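PDB 5JBD: inactive glucansucrase, which belongs to glycosyl hydrolase family 70, whose sequences fall in the TIM-barrel clan, and binds a calcium ion. Local coordinates for residues 212-217 with 243-248; 247-252 with 823-828; 359-364 with 507-512. All coordinates share one frame; numbering follows the deposited sequence.

Contact 1: residues 212-217 with 243-248. With CA (calcium ion), chain C; GOL (glycerol), chain J.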
ATOM      1  N   ALA A 212     -21.627 -12.225  11.332  1.00 32.68           N
ATOM      2  CA  ALA A 212     -20.817 -11.553  10.275  1.00 31.63           C
ATOM      3  C   ALA A 212     -21.634 -11.022   9.083  1.00 32.14           C
ATOM      4  O   ALA A 212     -21.052 -10.545   8.096  1.00 29.74           O
ATOM      5  CB  ALA A 212     -19.720 -12.493   9.783  1.00 31.55           C
ATOM      6  N   ASP A 213     -22.966 -11.104   9.168  1.00 32.56           N
ATOM      7  CA  ASP A 213     -23.837 -10.588   8.123  1.00 33.26           C
ATOM      8  C   ASP A 213     -23.790  -9.062   8.049  1.00 33.04           C
ATOM      9  O   ASP A 213     -23.478  -8.382   9.039  1.00 33.82           O
ATOM     10  CB  ASP A 213     -25.295 -11.015   8.332  1.00 35.23           C
ATOM     11  CG  ASP A 213     -25.531 -12.498   8.076  1.00 36.55           C
ATOM     12  OD1 ASP A 213     -24.592 -13.215   7.678  1.00 35.66           O
ATOM     13  OD2 ASP A 213     -26.681 -12.947   8.290  1.00 38.76           O
ATOM     14  N   SER A 214     -24.073  -8.538   6.854  1.00 32.03           N
ATOM     15  CA  SER A 214     -24.118  -7.106   6.626  1.00 31.31           C
ATOM     16  C   SER A 214     -25.193  -6.760   5.590  1.00 31.85           C
ATOM     17  O   SER A 214     -25.422  -7.505   4.637  1.00 30.54           O
ATOM     18  CB  SER A 214     -22.742  -6.596   6.183  1.00 31.36           C
ATOM     19  OG  SER A 214     -22.772  -5.230   5.778  1.00 30.52           O
ATOM     20  N   ASN A 215     -25.846  -5.624   5.813  1.00 32.18           N
ATOM     21  CA  ASN A 215     -26.760  -5.017   4.842  1.00 34.30           C
ATOM     22  C   ASN A 215     -26.009  -4.108   3.851  1.00 33.25           C
ATOM     23  O   ASN A 215     -26.641  -3.525   2.994  1.00 32.98           O
ATOM     24  CB  ASN A 215     -27.826  -4.192   5.565  1.00 36.26           C
ATOM     25  CG  ASN A 215     -28.781  -5.048   6.373  1.00 40.52           C
ATOM     26  OD1 ASN A 215     -29.088  -4.719   7.512  1.00 44.65           O
ATOM     27  ND2 ASN A 215     -29.238  -6.162   5.800  1.00 41.97           N
ATOM     28  N   TYR A 216     -24.690  -3.976   3.994  1.00 31.14           N
ATOM     29  CA  TYR A 216     -23.899  -3.079   3.166  1.00 31.34           C
ATOM     30  C   TYR A 216     -22.998  -3.888   2.234  1.00 29.37           C
ATOM     31  O   TYR A 216     -23.519  -4.587   1.366  1.00 27.76           O
ATOM     32  CB  TYR A 216     -23.204  -2.043   4.057  1.00 31.60           C
ATOM     33  CG  TYR A 216     -24.266  -1.168   4.681  1.00 34.91           C
ATOM     34  CD1 TYR A 216     -24.838  -0.131   3.954  1.00 35.89           C
ATOM     35  CD2 TYR A 216     -24.770  -1.436   5.956  1.00 37.79           C
ATOM     36  CE1 TYR A 216     -25.860   0.642   4.483  1.00 38.89           C
ATOM     37  CE2 TYR A 216     -25.791  -0.654   6.506  1.00 38.85           C
ATOM     38  CZ  TYR A 216     -26.336   0.378   5.759  1.00 39.94           C
ATOM     39  OH  TYR A 216     -27.346   1.169   6.276  1.00 43.44           O
ATOM     40  N   ARG A 217     -21.685  -3.847   2.416  1.00 28.53           N
ATOM     41  CA  ARG A 217     -20.765  -4.476   1.477  1.00 28.43           C
ATOM     42  C   ARG A 217     -21.055  -4.063   0.018  1.00 28.67           C
ATOM     43  O   ARG A 217     -21.063  -4.907  -0.886  1.00 30.05           O
ATOM     44  CB  ARG A 217     -20.750  -6.019   1.641  1.00 28.51           C
ATOM     45  CG  ARG A 217     -20.219  -6.507   2.998  1.00 28.55           C
ATOM     46  CD  ARG A 217     -19.870  -8.002   3.009  1.00 28.21           C
ATOM     47  NE  ARG A 217     -19.299  -8.425   4.296  1.00 28.55           N
ATOM     48  CZ  ARG A 217     -19.874  -9.236   5.209  1.00 28.91           C
ATOM     49  NH1 ARG A 217     -21.065  -9.807   5.013  1.00 27.80           N
ATOM     50  NH2 ARG A 217     -19.226  -9.498   6.341  1.00 28.69           N
ATOM     51  N   ASP A 243     -10.107  -6.523   3.418  1.00 24.52           N
ATOM     52  CA  ASP A 243     -10.656  -5.333   2.766  1.00 24.27           C
ATOM     53  C   ASP A 243     -11.751  -4.713   3.631  1.00 25.11           C
ATOM     54  O   ASP A 243     -12.738  -5.376   3.959  1.00 27.39           O
ATOM     55  CB  ASP A 243     -11.218  -5.685   1.389  1.00 24.22           C
ATOM     56  CG  ASP A 243     -11.488  -4.448   0.532  1.00 23.10           C
ATOM     57  OD1 ASP A 243     -10.511  -3.845   0.082  1.00 23.25           O
ATOM     58  OD2 ASP A 243     -12.656  -4.066   0.324  1.00 22.58           O
ATOM     59  N   ILE A 244     -11.580  -3.445   3.999  1.00 24.32           N
ATOM     60  CA  ILE A 244     -12.536  -2.778   4.885  1.00 24.66           C
ATOM     61  C   ILE A 244     -13.777  -2.348   4.104  1.00 25.95           C
ATOM     62  O   ILE A 244     -13.665  -1.792   3.001  1.00 26.70           O
ATOM     63  CB  ILE A 244     -11.896  -1.576   5.595  1.00 24.39           C
ATOM     64  CG1 ILE A 244     -10.659  -2.006   6.399  1.00 24.95           C
ATOM     65  CG2 ILE A 244     -12.912  -0.876   6.494  1.00 25.03           C
ATOM     66  CD1 ILE A 244     -10.915  -3.016   7.508  1.00 25.97           C
ATOM     67  N   ASP A 245     -14.962  -2.609   4.668  1.00 26.56           N
ATOM     68  CA  ASP A 245     -16.216  -2.196   4.038  1.00 26.07           C
ATOM     69  C   ASP A 245     -16.479  -0.696   4.268  1.00 26.15           C
ATOM     70  O   ASP A 245     -17.190  -0.304   5.194  1.00 25.00           O
ATOM     71  CB  ASP A 245     -17.405  -3.021   4.502  1.00 26.94           C
ATOM     72  CG  ASP A 245     -18.699  -2.605   3.822  1.00 27.53           C
ATOM     73  OD1 ASP A 245     -18.646  -1.861   2.807  1.00 27.36           O
ATOM     74  OD2 ASP A 245     -19.778  -3.030   4.277  1.00 26.38           O
ATOM     75  N   ASN A 246     -15.939   0.118   3.368  1.00 26.53           N
ATOM     76  CA  ASN A 246     -16.117   1.574   3.424  1.00 26.23           C
ATOM     77  C   ASN A 246     -17.494   2.074   2.928  1.00 25.82           C
ATOM     78  O   ASN A 246     -17.722   3.283   2.883  1.00 25.07           O
ATOM     79  CB  ASN A 246     -14.945   2.277   2.708  1.00 26.72           C
ATOM     80  CG  ASN A 246     -13.655   2.260   3.541  1.00 26.73           C
ATOM     81  OD1 ASN A 246     -13.568   2.934   4.577  1.00 28.56           O
ATOM     82  ND2 ASN A 246     -12.657   1.512   3.102  1.00 26.22           N
ATOM     83  N   SER A 247     -18.407   1.163   2.580  1.00 25.11           N
ATOM     84  CA  SER A 247     -19.834   1.503   2.377  1.00 25.90           C
ATOM     85  C   SER A 247     -20.653   1.418   3.682  1.00 26.85           C
ATOM     86  O   SER A 247     -21.790   1.886   3.722  1.00 28.85           O
ATOM     87  CB  SER A 247     -20.467   0.582   1.346  1.00 25.19           C
ATOM     88  OG  SER A 247     -20.694  -0.718   1.877  1.00 26.61           O
ATOM     89  N   ASN A 248     -20.102   0.808   4.734  1.00 26.65           N
ATOM     90  CA  ASN A 248     -20.844   0.662   6.001  1.00 27.07           C
ATOM     91  C   ASN A 248     -20.886   2.017   6.721  1.00 27.29           C
ATOM     92  O   ASN A 248     -19.828   2.566   7.022  1.00 27.65           O
ATOM     93  CB  ASN A 248     -20.191  -0.414   6.878  1.00 27.32           C
ATOM     94  CG  ASN A 248     -20.967  -0.680   8.162  1.00 29.96           C
ATOM     95  OD1 ASN A 248     -21.255   0.248   8.920  1.00 31.98           O
ATOM     96  ND2 ASN A 248     -21.319  -1.944   8.406  1.00 28.85           N
TER
HETATM   97 CA    CA C1701     -11.427  -1.894  -0.994  1.00 22.75          CA
HETATM   98  C1  GOL J1708     -24.341  -3.892   8.850  1.00 43.75           C
HETATM   99  O1  GOL J1708     -25.553  -4.491   8.395  1.00 38.56           O
HETATM  100  C2  GOL J1708     -23.741  -4.684  10.015  1.00 47.61           C
HETATM  101  O2  GOL J1708     -22.418  -5.118   9.664  1.00 51.84           O
HETATM  102  C3  GOL J1708     -23.673  -3.814  11.266  1.00 49.97           C
HETATM  103  O3  GOL J1708     -22.739  -2.741  11.058  1.00 45.56           O
HETATM  104  O   HOH W   1     -20.585  -3.941   6.604  1.00 25.54           O
HETATM  105  O   HOH W   2     -11.759  -0.999   1.218  1.00 26.28           O

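Contact 2: residues 247-252 with 823-828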
ATOM      1  N   SER A 247     -18.407   1.163   2.580  1.00 25.11           N
ATOM      2  CA  SER A 247     -19.834   1.503   2.377  1.00 25.90           C
ATOM      3  C   SER A 247     -20.653   1.418   3.682  1.00 26.85           C
ATOM      4  O   SER A 247     -21.790   1.886   3.722  1.00 28.85           O
ATOM      5  CB  SER A 247     -20.467   0.582   1.346  1.00 25.19           C
ATOM      6  OG  SER A 247     -20.694  -0.718   1.877  1.00 26.61           O
ATOM      7  N   ASN A 248     -20.102   0.808   4.734  1.00 26.65           N
ATOM      8  CA  ASN A 248     -20.844   0.662   6.001  1.00 27.07           C
ATOM      9  C   ASN A 248     -20.886   2.017   6.721  1.00 27.29           C
ATOM     10  O   ASN A 248     -19.828   2.566   7.022  1.00 27.65           O
ATOM     11  CB  ASN A 248     -20.191  -0.414   6.878  1.00 27.32           C
ATOM     12  CG  ASN A 248     -20.967  -0.680   8.162  1.00 29.96           C
ATOM     13  OD1 ASN A 248     -21.255   0.248   8.920  1.00 31.98           O
ATOM     14  ND2 ASN A 248     -21.319  -1.944   8.406  1.00 28.85           N
ATOM     15  N   PRO A 249     -22.094   2.554   7.016  1.00 27.81           N
ATOM     16  CA  PRO A 249     -22.172   3.869   7.687  1.00 27.89           C
ATOM     17  C   PRO A 249     -21.418   3.994   9.012  1.00 27.83           C
ATOM     18  O   PRO A 249     -20.919   5.079   9.326  1.00 27.77           O
ATOM     19  CB  PRO A 249     -23.679   4.079   7.906  1.00 29.34           C
ATOM     20  CG  PRO A 249     -24.326   3.239   6.874  1.00 30.20           C
ATOM     21  CD  PRO A 249     -23.433   2.035   6.709  1.00 29.61           C
ATOM     22  N   VAL A 250     -21.313   2.900   9.769  1.00 28.01           N
ATOM     23  CA  VAL A 250     -20.521   2.886  11.018  1.00 27.93           C
ATOM     24  C   VAL A 250     -19.023   3.014  10.717  1.00 26.45           C
ATOM     25  O   VAL A 250     -18.303   3.752  11.404  1.00 25.63           O
ATOM     26  CB  VAL A 250     -20.829   1.643  11.906  1.00 29.00           C
ATOM     27  CG1 VAL A 250     -19.948   1.632  13.152  1.00 30.18           C
ATOM     28  CG2 VAL A 250     -22.306   1.615  12.318  1.00 29.33           C
ATOM     29  N   VAL A 251     -18.556   2.316   9.687  1.00 25.82           N
ATOM     30  CA  VAL A 251     -17.173   2.441   9.241  1.00 24.98           C
ATOM     31  C   VAL A 251     -16.906   3.873   8.745  1.00 24.54           C
ATOM     32  O   VAL A 251     -15.835   4.447   9.017  1.00 24.86           O
ATOM     33  CB  VAL A 251     -16.821   1.394   8.161  1.00 24.86           C
ATOM     34  CG1 VAL A 251     -15.406   1.611   7.617  1.00 24.71           C
ATOM     35  CG2 VAL A 251     -16.928  -0.006   8.749  1.00 25.87           C
ATOM     36  N   GLN A 252     -17.873   4.458   8.048  1.00 24.88           N
ATOM     37  CA  GLN A 252     -17.695   5.818   7.507  1.00 25.22           C
ATOM     38  C   GLN A 252     -17.523   6.819   8.647  1.00 25.96           C
ATOM     39  O   GLN A 252     -16.661   7.693   8.567  1.00 25.78           O
ATOM     40  CB  GLN A 252     -18.847   6.205   6.582  1.00 25.37           C
ATOM     41  CG  GLN A 252     -18.848   5.400   5.292  1.00 24.74           C
ATOM     42  CD  GLN A 252     -19.957   5.779   4.332  1.00 25.25           C
ATOM     43  OE1 GLN A 252     -20.842   6.580   4.642  1.00 25.45           O
ATOM     44  NE2 GLN A 252     -19.906   5.204   3.139  1.00 26.24           N
ATOM     45  N   THR A 823     -24.804   4.892  -0.498  1.00 28.24           N
ATOM     46  CA  THR A 823     -25.821   4.258   0.390  1.00 29.44           C
ATOM     47  C   THR A 823     -27.139   4.996   0.537  1.00 30.60           C
ATOM     48  O   THR A 823     -28.149   4.375   0.879  1.00 30.09           O
ATOM     49  CB  THR A 823     -25.285   4.113   1.816  1.00 28.37           C
ATOM     50  OG1 THR A 823     -24.921   5.408   2.326  1.00 27.13           O
ATOM     51  CG2 THR A 823     -24.097   3.194   1.833  1.00 28.62           C
ATOM     52  N   GLY A 824     -27.127   6.312   0.320  1.00 30.74           N
ATOM     53  CA  GLY A 824     -28.277   7.159   0.620  1.00 33.48           C
ATOM     54  C   GLY A 824     -28.544   7.381   2.107  1.00 35.22           C
ATOM     55  O   GLY A 824     -29.608   7.889   2.446  1.00 34.89           O
ATOM     56  N   VAL A 825     -27.587   7.039   2.984  1.00 34.97           N
ATOM     57  CA  VAL A 825     -27.703   7.316   4.424  1.00 36.20           C
ATOM     58  C   VAL A 825     -26.447   8.003   4.951  1.00 35.52           C
ATOM     59  O   VAL A 825     -25.384   7.953   4.316  1.00 33.39           O
ATOM     60  CB  VAL A 825     -28.011   6.048   5.261  1.00 37.86           C
ATOM     61  CG1 VAL A 825     -29.339   5.434   4.834  1.00 38.06           C
ATOM     62  CG2 VAL A 825     -26.899   5.021   5.163  1.00 38.04           C
ATOM     63  N   ALA A 826     -26.590   8.675   6.098  1.00 32.98           N
ATOM     64  CA  ALA A 826     -25.476   9.406   6.700  1.00 33.04           C
ATOM     65  C   ALA A 826     -24.561   8.461   7.469  1.00 31.25           C
ATOM     66  O   ALA A 826     -25.004   7.399   7.919  1.00 32.70           O
ATOM     67  CB  ALA A 826     -25.978  10.504   7.618  1.00 33.08           C
ATOM     68  N   PRO A 827     -23.279   8.840   7.629  1.00 29.95           N
ATOM     69  CA  PRO A 827     -22.434   8.121   8.593  1.00 29.14           C
ATOM     70  C   PRO A 827     -23.125   8.043   9.973  1.00 29.82           C
ATOM     71  O   PRO A 827     -23.862   8.967  10.357  1.00 28.97           O
ATOM     72  CB  PRO A 827     -21.158   8.957   8.660  1.00 28.98           C
ATOM     73  CG  PRO A 827     -21.122   9.723   7.375  1.00 28.99           C
ATOM     74  CD  PRO A 827     -22.559   9.949   6.979  1.00 29.36           C
ATOM     75  N   ASP A 828     -22.910   6.927  10.657  1.00 28.97           N
ATOM     76  CA  ASP A 828     -23.660   6.545  11.860  1.00 29.70           C
ATOM     77  C   ASP A 828     -22.704   6.582  13.050  1.00 29.13           C
ATOM     78  O   ASP A 828     -21.921   5.650  13.240  1.00 30.26           O
ATOM     79  CB  ASP A 828     -24.232   5.137  11.676  1.00 30.09           C
ATOM     80  CG  ASP A 828     -25.084   4.670  12.859  1.00 31.17           C
ATOM     81  OD1 ASP A 828     -25.250   5.404  13.867  1.00 31.80           O
ATOM     82  OD2 ASP A 828     -25.565   3.532  12.773  1.00 31.60           O
TER

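Contact 3: residues 359-364 with 507-512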
ATOM      1  N   ARG A 359      12.050   4.321 -27.362  1.00 27.21           N
ATOM      2  CA  ARG A 359      11.558   5.533 -26.682  1.00 26.67           C
ATOM      3  C   ARG A 359      10.449   6.178 -27.502  1.00 26.11           C
ATOM      4  O   ARG A 359      10.573   6.291 -28.718  1.00 25.96           O
ATOM      5  CB  ARG A 359      12.674   6.557 -26.487  1.00 26.83           C
ATOM      6  CG  ARG A 359      13.694   6.113 -25.465  1.00 27.50           C
ATOM      7  CD  ARG A 359      14.854   7.077 -25.353  1.00 28.24           C
ATOM      8  NE  ARG A 359      15.842   6.536 -24.419  1.00 29.59           N
ATOM      9  CZ  ARG A 359      17.105   6.940 -24.279  1.00 30.51           C
ATOM     10  NH1 ARG A 359      17.600   7.949 -24.984  1.00 30.65           N
ATOM     11  NH2 ARG A 359      17.879   6.323 -23.386  1.00 32.69           N
ATOM     12  N   ASP A 360       9.365   6.574 -26.835  1.00 26.21           N
ATOM     13  CA  ASP A 360       8.319   7.359 -27.473  1.00 25.81           C
ATOM     14  C   ASP A 360       8.868   8.739 -27.821  1.00 25.54           C
ATOM     15  O   ASP A 360       9.901   9.159 -27.290  1.00 27.16           O
ATOM     16  CB  ASP A 360       7.098   7.503 -26.575  1.00 24.70           C
ATOM     17  CG  ASP A 360       6.354   6.177 -26.330  1.00 25.09           C
ATOM     18  OD1 ASP A 360       6.723   5.108 -26.867  1.00 25.32           O
ATOM     19  OD2 ASP A 360       5.343   6.232 -25.600  1.00 24.78           O
ATOM     20  N   ASN A 361       8.202   9.422 -28.750  1.00 24.39           N
ATOM     21  CA  ASN A 361       8.679  10.703 -29.231  1.00 24.16           C
ATOM     22  C   ASN A 361       8.689  11.769 -28.134  1.00 23.58           C
ATOM     23  O   ASN A 361       7.806  11.802 -27.273  1.00 23.16           O
ATOM     24  CB  ASN A 361       7.832  11.189 -30.410  1.00 26.10           C
ATOM     25  CG  ASN A 361       8.433  12.401 -31.081  1.00 26.89           C
ATOM     26  OD1 ASN A 361       8.020  13.539 -30.825  1.00 27.30           O
ATOM     27  ND2 ASN A 361       9.450  12.173 -31.904  1.00 27.67           N
ATOM     28  N   ILE A 362       9.697  12.637 -28.187  1.00 23.80           N
ATOM     29  CA  ILE A 362       9.850  13.759 -27.259  1.00 23.70           C
ATOM     30  C   ILE A 362       8.566  14.611 -27.103  1.00 22.56           C
ATOM     31  O   ILE A 362       8.265  15.121 -26.016  1.00 20.67           O
ATOM     32  CB  ILE A 362      11.062  14.641 -27.669  1.00 24.24           C
ATOM     33  CG1 ILE A 362      11.634  15.417 -26.472  1.00 25.30           C
ATOM     34  CG2 ILE A 362      10.707  15.583 -28.819  1.00 25.19           C
ATOM     35  CD1 ILE A 362      12.377  14.558 -25.463  1.00 26.45           C
ATOM     36  N   GLY A 363       7.818  14.757 -28.187  1.00 22.17           N
ATOM     37  CA  GLY A 363       6.568  15.523 -28.168  1.00 21.86           C
ATOM     38  C   GLY A 363       5.470  15.009 -27.243  1.00 21.49           C
ATOM     39  O   GLY A 363       4.549  15.759 -26.898  1.00 20.09           O
ATOM     40  N   ASN A 364       5.536  13.735 -26.864  1.00 21.72           N
ATOM     41  CA  ASN A 364       4.602  13.180 -25.878  1.00 22.70           C
ATOM     42  C   ASN A 364       4.644  13.912 -24.529  1.00 21.72           C
ATOM     43  O   ASN A 364       3.643  13.953 -23.841  1.00 21.63           O
ATOM     44  CB  ASN A 364       4.829  11.681 -25.662  1.00 24.52           C
ATOM     45  CG  ASN A 364       4.370  10.832 -26.836  1.00 27.68           C
ATOM     46  OD1 ASN A 364       4.186  11.318 -27.946  1.00 31.71           O
ATOM     47  ND2 ASN A 364       4.210   9.534 -26.591  1.00 30.17           N
ATOM     48  N   ASN A 507      13.624  20.012 -32.776  1.00 24.71           N
ATOM     49  CA  ASN A 507      13.800  19.076 -33.886  1.00 25.40           C
ATOM     50  C   ASN A 507      12.989  17.856 -33.501  1.00 25.06           C
ATOM     51  O   ASN A 507      12.280  17.924 -32.510  1.00 26.36           O
ATOM     52  CB  ASN A 507      15.299  18.787 -34.169  1.00 26.48           C
ATOM     53  CG  ASN A 507      16.019  18.111 -32.999  1.00 27.48           C
ATOM     54  OD1 ASN A 507      15.479  17.217 -32.348  1.00 26.69           O
ATOM     55  ND2 ASN A 507      17.253  18.541 -32.738  1.00 28.05           N
ATOM     56  N   ASN A 508      13.085  16.743 -34.227  1.00 26.40           N
ATOM     57  CA  ASN A 508      12.174  15.620 -33.969  1.00 27.30           C
ATOM     58  C   ASN A 508      12.362  14.954 -32.598  1.00 27.64           C
ATOM     59  O   ASN A 508      11.433  14.310 -32.110  1.00 26.47           O
ATOM     60  CB  ASN A 508      12.253  14.554 -35.075  1.00 30.31           C
ATOM     61  CG  ASN A 508      11.048  13.599 -35.070  1.00 32.65           C
ATOM     62  OD1 ASN A 508       9.902  14.006 -34.808  1.00 32.98           O
ATOM     63  ND2 ASN A 508      11.312  12.314 -35.317  1.00 33.95           N
ATOM     64  N   ASN A 509      13.531  15.134 -31.975  1.00 26.60           N
ATOM     65  CA  ASN A 509      13.832  14.493 -30.695  1.00 28.02           C
ATOM     66  C   ASN A 509      14.270  15.439 -29.576  1.00 27.54           C
ATOM     67  O   ASN A 509      14.783  14.974 -28.564  1.00 26.86           O
ATOM     68  CB  ASN A 509      14.905  13.420 -30.917  1.00 29.36           C
ATOM     69  CG  ASN A 509      14.519  12.443 -32.006  1.00 31.31           C
ATOM     70  OD1 ASN A 509      13.491  11.778 -31.920  1.00 33.31           O
ATOM     71  ND2 ASN A 509      15.305  12.397 -33.062  1.00 31.34           N
ATOM     72  N   LEU A 510      14.017  16.741 -29.718  1.00 24.96           N
ATOM     73  CA  LEU A 510      14.466  17.733 -28.739  1.00 23.97           C
ATOM     74  C   LEU A 510      13.386  18.782 -28.543  1.00 23.68           C
ATOM     75  O   LEU A 510      12.850  19.294 -29.525  1.00 22.44           O
ATOM     76  CB  LEU A 510      15.748  18.399 -29.238  1.00 25.15           C
ATOM     77  CG  LEU A 510      16.368  19.550 -28.420  1.00 25.36           C
ATOM     78  CD1 LEU A 510      17.091  19.016 -27.193  1.00 25.76           C
ATOM     79  CD2 LEU A 510      17.332  20.324 -29.292  1.00 26.39           C
ATOM     80  N   LEU A 511      13.082  19.122 -27.284  1.00 23.23           N
ATOM     81  CA  LEU A 511      12.169  20.223 -27.013  1.00 22.57           C
ATOM     82  C   LEU A 511      12.706  21.228 -26.011  1.00 22.13           C
ATOM     83  O   LEU A 511      13.646  20.932 -25.258  1.00 22.84           O
ATOM     84  CB  LEU A 511      10.806  19.685 -26.599  1.00 24.37           C
ATOM     85  CG  LEU A 511      10.566  19.054 -25.229  1.00 25.88           C
ATOM     86  CD1 LEU A 511      10.578  20.074 -24.091  1.00 24.89           C
ATOM     87  CD2 LEU A 511       9.222  18.341 -25.263  1.00 26.47           C
ATOM     88  N   ALA A 512      12.094  22.411 -26.030  1.00 20.45           N
ATOM     89  CA  ALA A 512      12.321  23.487 -25.066  1.00 19.31           C
ATOM     90  C   ALA A 512      11.031  23.713 -24.291  1.00 20.03           C
ATOM     91  O   ALA A 512       9.950  23.883 -24.894  1.00 20.25           O
ATOM     92  CB  ALA A 512      12.750  24.763 -25.779  1.00 19.70           C
TER

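Contact 1: residues 212-217 with 243-248
S214 and D245 meet through one water: S214 OG stands 4.0 Å from D245 OD2, and water 1 joins the two, donating to OD2 and accepting from N248 ND2. S214 OG also receives the backbone N-H of Y216, N to OG 2.9 Å, forming an ST turn. N215 N and N248 ND2 hold a glycerol, probably from the crystallisation liquor, at the edge of the Y216 ring. Y216 CB rests 3.6 Å from both D245 OD2 and S247 OG, and ring atom CD1 of Y216 comes 3.7 Å from S247 O, which approaches obliquely. R217 supplies the direct hydrogen bond, its N reaching D245 OD2 at 2.8 Å from above the carboxylate plane. Its side chain, extended from CG to NE, runs the other way, towards A212, with NH2 on A212 O at 2.7 Å and on A838 O, and NE on Q841 O. D245 OD1 takes S247 OG on its syn lone pair, a bond whose short 2.5 Å length is doubtful, and also S247 N; two donors would restrain the carboxylate's rotation. This is an Asx turn within a type I turn that leads from strand 242-244 towards helix 249-263, just past D243, which binds the calcium ion together with E237, N287 and N751.

Contact 2: residues 247-252 with 823-828
T823 meets S247 through its methyl group: CG2, anti to the carbonyl carbon, comes within 3.3 Å of S247 O. The other branch of T823 serves its own loop, OG1 accepting from V825 N at 3.2 Å in an ST turn. V825 then lays CG2 against P249 CG, 3.6 Å away, an apolar touch between a valine branch and the outer corner of a proline ring. One residue on, the carbonyl oxygen of A826 approaches the same ring, O to P249 CB 3.6 Å. P827 brings its CA to P249 O in a CA-H...O contact of 3.5 Å, while its own ring packs beside CB of Q252, whose amide is bound to Q295, N246 and D291. P249 O also receives the backbone N-H of D828, 3.0 Å from N to O; the bond is nearly straight (169°), but the donor stands well above the carbonyl plane, 67° out of it. With CG anti to its backbone N (chi1 -178°), D828 runs alongside V250, and its OD2 comes 3.8 Å from V250 CG2; OD1 is bound to T830. The turn that is met here is a capped helix N terminus: N248 OD1 accepts from V250 N at 2.8 Å and weakly from V251 N, with P249 as the first helical residue. The 823-828 loop thus lies against the N-terminal turn of helix 249-263.

Contact 3: residues 359-364 with 507-512
I362 presses its side chain onto the backbone of N508, N509 and L510. From CB outwards, I362 CB is 3.8 Å from both C and O of N509. The methyl CG2, held between the backbone N and carbonyl carbon, points into the turn, 3.6 Å from both N508 O and L510 N. CG1 takes the other direction, anti to the backbone N (chi1 -155°), where it touches N509 O and, at 4.0 Å, L511 CD2. At the tip I362 CD1 is still beside N509 O, 3.9 Å away, so CB, CG1 and CD1 all stay close to that one oxygen. It belongs to the type I turn N507 to L510, which joins strands 501-505 and 510-515 as a beta-hairpin; N507 OD1 braces the turn by accepting from N509 N, an Asx turn. The hairpin is part of the antiparallel sheet that also holds strands 375-376 and 537-542, and reaches out to the loop after helix 343-354, the helix that follows strand 340-341 of the parallel barrel sheet. Next to I362, N361 adds the polar grip. Its ND2 donates to N508 O at 2.9 Å, close to the carbonyl direction and tilted 20° from its plane, and weakly to N508 OD1. The other branch of the amide, N361 OD1, caps G363 N at 2.9 Å ahead of helix 364-367, and K505 NZ bonds to it as well as to N508 OD1, bridging the two asparagines. Beyond the turn, L511 CD2 rests 3.4 Å from I362 O.

In the fold
From the N terminus, the chain leaves strand 193-197, makes the loop holding 212-217, and returns through strand 242-244; contact 1 closes this excursion over 25 intervening residues. Helix 249-263 follows at once, and contact 2 opens there, sharing S247 and N248 with contact 1; their centres are 10 Å apart, and Y216 packs on P249. Contact 2 closes only 570 residues later, in the loop before strand 841-845, which pairs with strand 242-244. Contact 3 is nested inside that long loop, closing over 142 residues and tying the region after helix 343-354 to the antiparallel sheet of strand 510-515, with its centre about 49 Å from the other two.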